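Side-chain contacts in taurocyamine kinase (Schistosoma mansoni, PDB 4WOD), which catalyses the reversible, magnesium-dependent transfer of a phosphate group between ATP and the guanidino group of taurocyamine: residues K25-D29 with D30-K34; I219-D223 with H224-I228; E377-I381 with E382-T386. The protein carries 4 engineered substitutions. All blocks are in the same frame, centred on the assembly; numbering follows the deposited sequence.

Contact 1. Residues K25-D29 with D30-K34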
# COMPACT_ATOMS: atom_id res chain seq x y z
N LYS A 25 -12.29 5.21 -17.47
CA LYS A 25 -11.11 5.97 -17.86
C LYS A 25 -10.97 6.06 -19.37
O LYS A 25 -10.66 7.12 -19.90
CB LYS A 25 -9.86 5.34 -17.25
CG LYS A 25 -8.58 6.10 -17.47
CD LYS A 25 -7.52 5.59 -16.50
CE LYS A 25 -6.13 6.08 -16.86
NZ LYS A 25 -5.14 5.45 -15.94
N TYR A 26 -11.25 4.97 -20.07
CA TYR A 26 -10.97 4.94 -21.50
C TYR A 26 -12.20 4.98 -22.40
O TYR A 26 -12.07 5.12 -23.62
CB TYR A 26 -10.11 3.71 -21.81
CG TYR A 26 -8.74 3.80 -21.17
CD1 TYR A 26 -7.82 4.77 -21.59
CD2 TYR A 26 -8.37 2.94 -20.14
CE1 TYR A 26 -6.57 4.88 -20.99
CE2 TYR A 26 -7.13 3.03 -19.54
CZ TYR A 26 -6.23 4.01 -19.97
OH TYR A 26 -5.00 4.09 -19.37
N LEU A 27 -13.40 4.92 -21.82
CA LEU A 27 -14.61 5.02 -22.64
C LEU A 27 -14.93 6.49 -22.93
O LEU A 27 -15.89 7.07 -22.39
CB LEU A 27 -15.80 4.31 -21.98
CG LEU A 27 -17.08 4.15 -22.81
CD1 LEU A 27 -16.76 3.42 -24.11
CD2 LEU A 27 -18.15 3.41 -22.03
N THR A 28 -14.10 7.10 -23.77
CA THR A 28 -14.18 8.53 -24.04
C THR A 28 -15.26 8.85 -25.07
O THR A 28 -15.78 7.95 -25.74
CB THR A 28 -12.85 9.08 -24.55
OG1 THR A 28 -12.58 8.57 -25.87
CG2 THR A 28 -11.72 8.68 -23.59
N ASP A 29 -15.59 10.13 -25.18
CA ASP A 29 -16.50 10.60 -26.22
C ASP A 29 -16.04 10.11 -27.60
O ASP A 29 -16.86 9.63 -28.39
CB ASP A 29 -16.62 12.13 -26.21
CG ASP A 29 -17.40 12.66 -25.00
OD1 ASP A 29 -17.97 11.84 -24.25
OD2 ASP A 29 -17.46 13.89 -24.81
N ASP A 30 -14.75 10.20 -27.89
CA ASP A 30 -14.27 9.82 -29.22
C ASP A 30 -14.45 8.32 -29.45
O ASP A 30 -14.79 7.88 -30.55
CB ASP A 30 -12.80 10.20 -29.41
CG ASP A 30 -12.60 11.71 -29.52
OD1 ASP A 30 -13.61 12.43 -29.67
OD2 ASP A 30 -11.44 12.15 -29.46
N ILE A 31 -14.21 7.55 -28.39
CA ILE A 31 -14.35 6.10 -28.47
C ILE A 31 -15.81 5.71 -28.73
O ILE A 31 -16.10 4.86 -29.56
CB ILE A 31 -13.84 5.42 -27.17
CG1 ILE A 31 -12.30 5.37 -27.16
CG2 ILE A 31 -14.45 4.01 -27.02
CD1 ILE A 31 -11.66 4.44 -28.23
N VAL A 32 -16.72 6.34 -28.01
CA VAL A 32 -18.15 6.10 -28.21
C VAL A 32 -18.57 6.45 -29.64
O VAL A 32 -19.30 5.70 -30.29
CB VAL A 32 -19.00 6.91 -27.21
CG1 VAL A 32 -20.50 6.88 -27.59
CG2 VAL A 32 -18.81 6.38 -25.81
N LYS A 33 -18.10 7.60 -30.12
CA LYS A 33 -18.43 8.06 -31.46
C LYS A 33 -17.93 7.09 -32.52
O LYS A 33 -18.61 6.81 -33.50
CB LYS A 33 -17.84 9.44 -31.70
CG LYS A 33 -18.36 10.14 -32.93
CD LYS A 33 -18.27 11.65 -32.73
CE LYS A 33 -18.91 12.04 -31.41
NZ LYS A 33 -18.49 13.39 -30.92
N LYS A 34 -16.72 6.58 -32.30
CA LYS A 34 -16.13 5.65 -33.25
C LYS A 34 -16.87 4.31 -33.32
O LYS A 34 -17.07 3.77 -34.40
CB LYS A 34 -14.66 5.41 -32.90
CG LYS A 34 -13.95 4.50 -33.87
CD LYS A 34 -12.46 4.48 -33.62
CE LYS A 34 -11.74 3.83 -34.80
NZ LYS A 34 -10.31 3.62 -34.50

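Contact 2. Residues I219-D223 with H224-I228. With ARG (arginine), chain B.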
# COMPACT_ATOMS: atom_id res chain seq x y z
N ILE A 219 -17.16 -25.87 -17.53
CA ILE A 219 -17.58 -25.60 -18.89
C ILE A 219 -18.62 -24.48 -18.90
O ILE A 219 -19.69 -24.61 -18.30
CB ILE A 219 -18.16 -26.85 -19.56
CG1 ILE A 219 -17.13 -27.99 -19.53
CG2 ILE A 219 -18.59 -26.53 -21.00
CD1 ILE A 219 -17.54 -29.18 -20.36
N ASN A 220 -18.27 -23.38 -19.57
CA ASN A 220 -19.16 -22.23 -19.80
C ASN A 220 -19.59 -21.51 -18.54
O ASN A 220 -20.65 -20.86 -18.50
CB ASN A 220 -20.38 -22.67 -20.61
CG ASN A 220 -20.05 -22.79 -22.09
OD1 ASN A 220 -19.17 -22.08 -22.57
ND2 ASN A 220 -20.73 -23.70 -22.81
N GLU A 221 -18.75 -21.58 -17.51
CA GLU A 221 -19.02 -20.82 -16.29
C GLU A 221 -18.81 -19.32 -16.55
O GLU A 221 -19.55 -18.48 -16.03
CB GLU A 221 -18.12 -21.30 -15.14
CG GLU A 221 -18.30 -20.50 -13.85
CD GLU A 221 -17.32 -19.35 -13.69
OE1 GLU A 221 -16.20 -19.44 -14.24
OE2 GLU A 221 -17.68 -18.36 -13.01
N GLU A 222 -17.83 -19.00 -17.38
CA GLU A 222 -17.49 -17.62 -17.71
C GLU A 222 -16.67 -17.65 -18.99
O GLU A 222 -17.10 -17.15 -20.05
CB GLU A 222 -16.70 -16.94 -16.59
CG GLU A 222 -16.00 -15.67 -17.04
CD GLU A 222 -15.32 -14.91 -15.90
OE1 GLU A 222 -14.15 -14.52 -16.08
OE2 GLU A 222 -15.97 -14.68 -14.85
N ASP A 223 -15.50 -18.27 -18.88
CA ASP A 223 -14.77 -18.71 -20.05
C ASP A 223 -15.35 -20.01 -20.56
O ASP A 223 -16.13 -20.68 -19.86
CB ASP A 223 -13.27 -18.87 -19.73
CG ASP A 223 -12.57 -17.52 -19.60
OD1 ASP A 223 -12.70 -16.70 -20.53
OD2 ASP A 223 -11.93 -17.26 -18.56
N HIS A 224 -15.01 -20.36 -21.80
CA HIS A 224 -15.51 -21.58 -22.40
C HIS A 224 -15.06 -22.76 -21.54
O HIS A 224 -15.88 -23.62 -21.14
CB HIS A 224 -15.01 -21.72 -23.85
CG HIS A 224 -15.66 -20.74 -24.78
ND1 HIS A 224 -15.24 -20.54 -26.08
CD2 HIS A 224 -16.70 -19.88 -24.60
CE1 HIS A 224 -16.00 -19.63 -26.66
NE2 HIS A 224 -16.90 -19.22 -25.78
N ILE A 225 -13.77 -22.77 -21.24
CA ILE A 225 -13.16 -23.78 -20.40
C ILE A 225 -12.31 -23.13 -19.32
O ILE A 225 -11.53 -22.22 -19.61
CB ILE A 225 -12.25 -24.73 -21.21
CG1 ILE A 225 -12.85 -25.02 -22.58
CG2 ILE A 225 -11.99 -25.98 -20.42
CD1 ILE A 225 -11.92 -25.74 -23.56
N ARG A 226 -12.48 -23.59 -18.09
CA ARG A 226 -11.55 -23.25 -17.02
C ARG A 226 -11.03 -24.57 -16.46
O ARG A 226 -11.82 -25.42 -16.05
CB ARG A 226 -12.19 -22.39 -15.92
CG ARG A 226 -11.12 -21.81 -14.99
CD ARG A 226 -11.59 -20.70 -14.05
NE ARG A 226 -12.20 -19.52 -14.67
CZ ARG A 226 -11.70 -18.78 -15.67
NH1 ARG A 226 -12.39 -17.72 -16.09
NH2 ARG A 226 -10.56 -19.08 -16.28
N VAL A 227 -9.72 -24.75 -16.51
CA VAL A 227 -9.08 -25.97 -16.05
C VAL A 227 -8.27 -25.70 -14.78
O VAL A 227 -7.46 -24.75 -14.72
CB VAL A 227 -8.19 -26.58 -17.13
CG1 VAL A 227 -7.80 -28.01 -16.76
CG2 VAL A 227 -8.91 -26.56 -18.48
N ILE A 228 -8.48 -26.54 -13.78
CA ILE A 228 -7.92 -26.38 -12.45
C ILE A 228 -7.33 -27.70 -11.95
O ILE A 228 -8.03 -28.72 -11.92
CB ILE A 228 -8.99 -25.90 -11.46
CG1 ILE A 228 -9.68 -24.65 -12.02
CG2 ILE A 228 -8.40 -25.69 -10.07
CD1 ILE A 228 -11.02 -24.36 -11.41
N ARG B . -10.12 -7.04 -12.32
CA ARG B . -11.46 -7.44 -12.68
C ARG B . -12.57 -6.43 -12.44
O ARG B . -12.68 -5.85 -11.34
CB ARG B . -11.79 -8.75 -12.08
CG ARG B . -11.26 -9.89 -12.88
CD ARG B . -12.44 -10.59 -13.45
NE ARG B . -12.02 -11.71 -14.24
CZ ARG B . -12.54 -12.90 -14.11
NH1 ARG B . -12.12 -13.88 -14.86
NH2 ARG B . -13.47 -13.10 -13.22
OXT ARG B . -13.25 -6.31 -13.47
O HOH W 1 -13.12 -18.22 -22.82

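Contact 3. Residues E377-I381 with E382-T386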
# COMPACT_ATOMS: atom_id res chain seq x y z
N GLU A 377 21.13 -1.73 1.52
CA GLU A 377 22.28 -1.56 0.64
C GLU A 377 21.98 -0.68 -0.57
O GLU A 377 22.89 -0.13 -1.18
CB GLU A 377 22.81 -2.92 0.18
CG GLU A 377 23.36 -3.72 1.34
CD GLU A 377 24.20 -4.90 0.90
OE1 GLU A 377 24.30 -5.15 -0.32
OE2 GLU A 377 24.73 -5.59 1.79
N GLY A 378 20.70 -0.53 -0.90
CA GLY A 378 20.29 0.33 -1.99
C GLY A 378 20.33 1.81 -1.63
O GLY A 378 20.12 2.67 -2.49
N ALA A 379 20.58 2.11 -0.36
CA ALA A 379 20.68 3.51 0.05
C ALA A 379 22.11 4.00 -0.15
O ALA A 379 23.06 3.23 -0.07
CB ALA A 379 20.27 3.67 1.51
N SER A 380 22.26 5.28 -0.44
CA SER A 380 23.60 5.82 -0.57
C SER A 380 24.29 5.85 0.78
O SER A 380 23.81 6.51 1.70
CB SER A 380 23.58 7.22 -1.16
OG SER A 380 24.85 7.84 -1.00
N ILE A 381 25.42 5.17 0.89
CA ILE A 381 26.18 5.18 2.13
C ILE A 381 26.81 6.55 2.37
O ILE A 381 27.47 6.78 3.39
CB ILE A 381 27.27 4.08 2.13
CG1 ILE A 381 27.62 3.67 3.56
CG2 ILE A 381 28.50 4.54 1.35
CD1 ILE A 381 28.42 2.40 3.65
N GLU A 382 26.60 7.47 1.43
CA GLU A 382 27.15 8.81 1.51
C GLU A 382 26.14 9.83 2.03
O GLU A 382 26.53 10.80 2.68
CB GLU A 382 27.67 9.27 0.13
CG GLU A 382 28.85 8.45 -0.43
CD GLU A 382 28.41 7.22 -1.23
OE1 GLU A 382 27.19 6.96 -1.32
OE2 GLU A 382 29.29 6.52 -1.78
N LYS A 383 24.86 9.62 1.75
CA LYS A 383 23.84 10.57 2.19
C LYS A 383 22.89 9.99 3.23
O LYS A 383 22.20 10.73 3.93
CB LYS A 383 23.02 11.09 1.00
CG LYS A 383 23.65 10.90 -0.36
CD LYS A 383 22.69 11.31 -1.46
CE LYS A 383 22.84 10.43 -2.69
NZ LYS A 383 21.85 10.81 -3.74
N CYS A 384 22.85 8.67 3.34
CA CYS A 384 21.90 8.01 4.22
C CYS A 384 22.54 7.66 5.56
O CYS A 384 23.30 6.69 5.67
CB CYS A 384 21.35 6.74 3.55
SG CYS A 384 20.18 5.83 4.54
N TYR A 385 22.22 8.45 6.58
CA TYR A 385 22.78 8.25 7.92
C TYR A 385 22.50 6.85 8.45
O TYR A 385 23.37 6.23 9.08
CB TYR A 385 22.22 9.29 8.89
CG TYR A 385 22.58 10.71 8.55
CD1 TYR A 385 23.74 11.29 9.04
CD2 TYR A 385 21.76 11.48 7.73
CE1 TYR A 385 24.08 12.60 8.73
CE2 TYR A 385 22.08 12.79 7.41
CZ TYR A 385 23.25 13.34 7.91
OH TYR A 385 23.58 14.64 7.61
N THR A 386 21.29 6.37 8.19
CA THR A 386 20.81 5.09 8.69
C THR A 386 21.75 3.96 8.28
O THR A 386 22.06 3.07 9.08
CB THR A 386 19.37 4.80 8.18
OG1 THR A 386 18.51 5.92 8.48
CG2 THR A 386 18.81 3.52 8.78

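Contact 1. Residues K25-D29 with D30-K34
Thr28 folds its hydroxyl onto Ile31 as the N-cap of helix 29-35, at a short break that separates this helix from helix 22-26. Its OG1 accepts from Ile31 N at 3.2 Å with an N-H...O angle of 158°. A chi1 of 69° tucks the hydroxyl between the backbone N and the carbonyl carbon, from where it turns forward over the first turn of the helix. Threonine suits the place because one small branch carries an acceptor to an amide that has no helical carbonyl before it. The backbone closes the same turn and completes an ST motif: Val32 N donates to Thr28 O at 2.9 Å. Next along, Lys33 N donates to Asp29 O.

Leu27, the centre of an inverse gamma turn, supplies the apolar half of the contact. Its side chain slants across those of Ile31 and Val32, and one methyl serves both: CD1 lies 3.8 Å from Ile31 CG2 and 4.0 Å from Val32 CG2. The beta-branched pair presents methyls close to the helix backbone, which a leucine arriving from the preceding turn can cover. Val32 also rests on Leu6 and Gln10 of helix 6-14, while Tyr26 packs on helix 74-84 and hydrogen-bonds to Asp83 through its OH. Asp29, at the start of the helix, where a negative charge should interact favourably with the helix dipole, is tied through OD1 to Gln10 and Arg14. On the Thr28 side of Ile31, the CG1 carbon sits 3.5 Å from Thr28 OG1 and 3.6 Å from Tyr26 O.

Contact 2. Residues I219-D223 with H224-I228
Arg226 brings its guanidinium against the carboxylate of Asp223, the two planes nearly perpendicular at 85°. NH1 donates to Asp223 OD2 at 2.6 Å in a short salt bridge, bent to 137° at the hydrogen. The nitrogen comes from the anti side of OD2, tilted out of the carboxylate plane. Arginine reaches this point because its chain runs out extended and then turns at chi3 (-57°), bringing the head back over the loop. Arg123 of strand 117-126 touches Arg226 as well, and both are predicted to bind ATP.

Glu222 OE1 stands at the edge of the same guanidinium, 3.7 Å from Arg226 NH1, a long salt bridge. Its chain is extended, and the carboxylate meets the bound arginine: OE1 accepts from NH1 of that ligand at a very short 2.5 Å, while OE2 takes a weak bond from its NH2.

The loop itself is a turn between antiparallel strands 215-219 and 225-232. Asn220 N donates to His224 O at 2.9 Å, and Ile219 pairs with Ile225 in a non-hydrogen-bonded bridge. The amide of Asn220 stands at right angles to the His224 ring; their polar ends bond to Gly204 O and, for the histidine, to Gly132 O and Val128 N. A water joins Asp223 OD1 to His224 N.

Glu222, Asp223 and Arg226 thus form a salt-bridge network in which Glu222 is shared, bonding closely to the ligand and only at long range to Arg226. Asp223 steadies the Arg226 guanidinium while Glu222 grips that of the bound arginine, beside the predicted active-site Cys268, consistent with a role in placing the guanidino group for phosphate transfer.

Contact 3. Residues E377-I381 with E382-T386
Hydrogen bonds gather on Ser380, whose hydroxyl and carbonyl both face the turn made by residues 381-384, an ST motif. The hydroxyl donates to Glu382 OE1 at 2.5 Å, using the anti lone pair of that carboxylate oxygen, and OG in turn accepts from Lys383 N at 3.3 Å. With OG anti to its own backbone N (chi1 167°), the group is turned forward over the next residues. Serine fits because its one-carbon side chain can donate to a carboxylate and accept from an amide at once. Glu382 meets it by doubling back: the bend at chi2 (88°) returns the carboxylate to the hydroxyl.

The backbone of the turn is gripped by one carbonyl. Ser380 O accepts from Cys384 N at 2.9 Å, the main-chain bond of the motif, and from Lys383 N at 3.3 Å, this second donor standing well above the carbonyl plane.

Van der Waals contacts fill the flanks. The aliphatic chain of Lys383 lies alongside Ser380, its CG 3.3 Å from Ser380 OG and its CE 3.6 Å from Ser380 CB, so that its methylenes lie over the serine. Ile381 crosses Glu382 at a slant and sets its CG2 methyl 3.7 Å from Glu382 CD. On the buried side Ala379 CB meets Cys384 SG at 3.7 Å, a small methyl against a compact thiol.

Cys384 is also the N-cap of helix 385-388, its sulfur capping a backbone N just beyond Thr386. The turn leads from helix 369-376 into helix 385-388, where Tyr385 packs against Leu443 and Tyr447 of helix 437-448 and the backbone of Thr386 hydrogen-bonds with that of Ile423.

In the fold
The three contacts follow one another along the chain. Contacts 1 and 2 lie in the first approximate repeat, contact 3 in the second. Contact 1 belongs to the helical N-terminal region, whereas contact 2 joins two neighbouring strands of the first eight-stranded antiparallel sheet; their centres are about 31 Å apart, with nearest atoms about 19 Å from each other. Contact 3 lies about 48 Å from contact 1 and about 51 Å from contact 2, centre to centre. Contacts 2 and 3 lie on opposite sides of the chain's centre. Contact 2 alone touches the bound arginine, whereas contacts 1 and 3 each begin a helix in the N-terminal region of their repeat, though at different positions.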